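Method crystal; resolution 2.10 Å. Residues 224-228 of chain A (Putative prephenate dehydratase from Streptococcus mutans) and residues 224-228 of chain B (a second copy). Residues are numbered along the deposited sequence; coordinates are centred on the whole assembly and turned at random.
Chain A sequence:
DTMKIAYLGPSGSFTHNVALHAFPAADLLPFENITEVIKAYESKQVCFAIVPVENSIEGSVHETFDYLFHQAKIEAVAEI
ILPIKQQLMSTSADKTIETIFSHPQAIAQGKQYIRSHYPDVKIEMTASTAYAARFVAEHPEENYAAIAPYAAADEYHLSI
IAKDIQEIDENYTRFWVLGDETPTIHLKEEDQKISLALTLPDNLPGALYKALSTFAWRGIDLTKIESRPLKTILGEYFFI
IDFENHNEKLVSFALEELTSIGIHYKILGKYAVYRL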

# COMPACT_ATOMS: atom_id res chain seq x y z
N LYS A 224 5.20 7.57 7.09
CA LYS A 224 4.47 6.56 6.33
C LYS A 224 4.67 6.75 4.82
O LYS A 224 4.75 7.88 4.33
N ILE A 225 4.76 5.64 4.11
CA ILE A 225 4.75 5.65 2.65
C ILE A 225 3.85 4.53 2.16
O ILE A 225 4.09 3.35 2.44
N GLU A 226 2.81 4.92 1.44
CA GLU A 226 1.82 4.00 0.86
C GLU A 226 1.58 4.33 -0.61
O GLU A 226 1.77 5.47 -1.04
N SER A 227 1.24 3.33 -1.40
CA SER A 227 0.78 3.61 -2.75
C SER A 227 -0.62 3.07 -3.01
O SER A 227 -1.11 2.18 -2.31
N ARG A 228 -1.26 3.63 -4.03
CA ARG A 228 -2.59 3.25 -4.48
C ARG A 228 -2.53 3.29 -6.00
O ARG A 228 -1.84 4.15 -6.56
N LYS B 224 7.20 -1.03 -8.26
CA LYS B 224 6.11 -1.07 -7.30
C LYS B 224 6.60 -0.96 -5.87
O LYS B 224 7.64 -1.53 -5.52
N ILE B 225 5.84 -0.26 -5.04
CA ILE B 225 6.08 -0.26 -3.60
C ILE B 225 4.76 -0.21 -2.85
O ILE B 225 3.89 0.61 -3.14
N GLU B 226 4.62 -1.10 -1.89
CA GLU B 226 3.42 -1.16 -1.08
C GLU B 226 3.81 -1.47 0.34
O GLU B 226 4.64 -2.33 0.59
N SER B 227 3.22 -0.76 1.29
CA SER B 227 3.47 -1.05 2.69
C SER B 227 2.35 -1.89 3.29
O SER B 227 1.20 -1.82 2.86
N ARG B 228 2.71 -2.70 4.27
CA ARG B 228 1.79 -3.58 4.95
C ARG B 228 2.09 -3.45 6.43
O ARG B 228 3.25 -3.24 6.80

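This is a small, buried, polar crossing of two copies of the same strand, in which serine and glutamate side chains, rather than a backbone ladder or a greasy core, join the chains. The strand axes come within 5.5 Å at 120° between their N-to-C directions, and the register pairs A:Glu226 with B:Ser227 and A:Ser227 with B:Glu226. The contact buries 308 Å², counting both sides.

The two serines are the residues whose CA-to-CB bonds point toward the partner strand. Both take the p rotamer, which carries each hydroxyl to a backbone carbonyl across the crossing. A:Ser227 OG donates to B:Ile225 O at 2.7 Å, a short hydrogen bond. The reciprocal contact is looser: B:Ser227 OG lies 3.2 Å from A:Ile225 O, a weak hydrogen bond whose proton also has another acceptor within reach. Both hydroxyls reach main-chain carbonyls of the opposing strand directly.

The glutamates leave their backbones sideways, and their ends then come nearer the other strand. Both have chi1 t, but they part at chi2: A:Glu226 is p, whereas B:Glu226 sits between wells at 107°. The A:Glu226 carboxylate spans the crossing, its OE2 accepting from B:Ser227 N at 3.2 Å with a nearly straight angle of 163°, and from A:Ser227 N of its own strand at 3.0 Å. One oxygen thus gathers an amide from each chain.

B:Glu226 does not repeat this arrangement. B:Glu226 OE2 is 3.2 Å from A:Ser227 O and 3.0 Å from A:Glu226 OE2, both pairs of acceptors, and the second brings like charges close together. Water can supply donors here. Water 2 can donate to B:Glu226 OE2 at 2.7 Å, though it has more acceptors in reach than protons, and it weakly accepts from A:Arg228 NH1 at 2.9 Å, so it lies between the carboxylate and a guanidinium that does not touch the other strand directly. Water 1 donates to A:Ser227 OG at 3.0 Å and makes a weak bond to B:Glu226 OE1 at 3.5 Å.

The Ile225 residues are well covered by the other strand but contact it through their carbonyls. A:Ile225 (chi1 m) and B:Ile225 (chi1 t) point sideways, and neither side chain comes closer than 4.7 Å to the opposite stretch. Lys224 and Arg228 make no direct contact across the crossing: both Arg228 CA-to-CB bonds point away, and the Lys224 bonds run sideways; all four side chains find polar partners elsewhere in the structure. The rule is identical sequence with asymmetry in detail: the same residues serve both chains, but the two glutamates settle differently.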

# COMPACT_ATOMS: atom_id res chain seq x y z
CB LYS A 224 2.97 6.60 6.68
CG LYS A 224 2.12 5.54 5.98
CD LYS A 224 0.62 5.79 6.17
CE LYS A 224 -0.02 6.52 4.99
NZ LYS A 224 -1.49 6.26 4.94
CB ILE A 225 6.18 5.47 2.04
CG1 ILE A 225 7.10 6.63 2.42
CG2 ILE A 225 6.11 5.37 0.52
CD1 ILE A 225 7.89 6.42 3.69
CB GLU A 226 0.50 4.07 1.64
CG GLU A 226 -0.57 3.05 1.22
CD GLU A 226 -0.14 1.59 1.37
OE1 GLU A 226 -0.77 0.89 2.20
OE2 GLU A 226 0.77 1.13 0.64
CB SER A 227 1.76 3.05 -3.78
OG SER A 227 1.54 1.69 -4.02
CB ARG A 228 -3.67 4.21 -3.96
CG ARG A 228 -4.03 4.09 -2.47
CD ARG A 228 -4.54 2.69 -2.11
NE ARG A 228 -5.77 2.42 -2.85
CZ ARG A 228 -6.13 1.23 -3.33
NH1 ARG A 228 -5.37 0.17 -3.13
NH2 ARG A 228 -7.28 1.12 -3.99
CB LYS B 224 5.31 -2.37 -7.47
CG LYS B 224 4.15 -2.53 -6.51
CD LYS B 224 3.64 -3.96 -6.55
CE LYS B 224 2.96 -4.36 -5.24
NZ LYS B 224 2.17 -5.61 -5.41
CB ILE B 225 6.96 0.91 -3.14
CG1 ILE B 225 7.13 0.86 -1.62
CG2 ILE B 225 6.38 2.24 -3.58
CD1 ILE B 225 8.40 1.49 -1.11
CB GLU B 226 2.48 -2.24 -1.62
CG GLU B 226 1.16 -2.35 -0.88
CD GLU B 226 0.00 -1.79 -1.68
OE1 GLU B 226 -0.26 -2.31 -2.77
OE2 GLU B 226 -0.64 -0.84 -1.21
CB SER B 227 3.72 0.23 3.49
OG SER B 227 2.52 0.92 3.79
CB ARG B 228 1.98 -5.03 4.50
CG ARG B 228 1.55 -5.38 3.05
CD ARG B 228 0.11 -5.01 2.79
NE ARG B 228 -0.78 -5.74 3.67
CZ ARG B 228 -1.87 -5.24 4.23
NH1 ARG B 228 -2.21 -3.98 3.98
NH2 ARG B 228 -2.62 -5.99 5.03
O HOH W 1 -1.01 0.34 -4.89
O HOH W 2 -2.60 -0.72 -3.01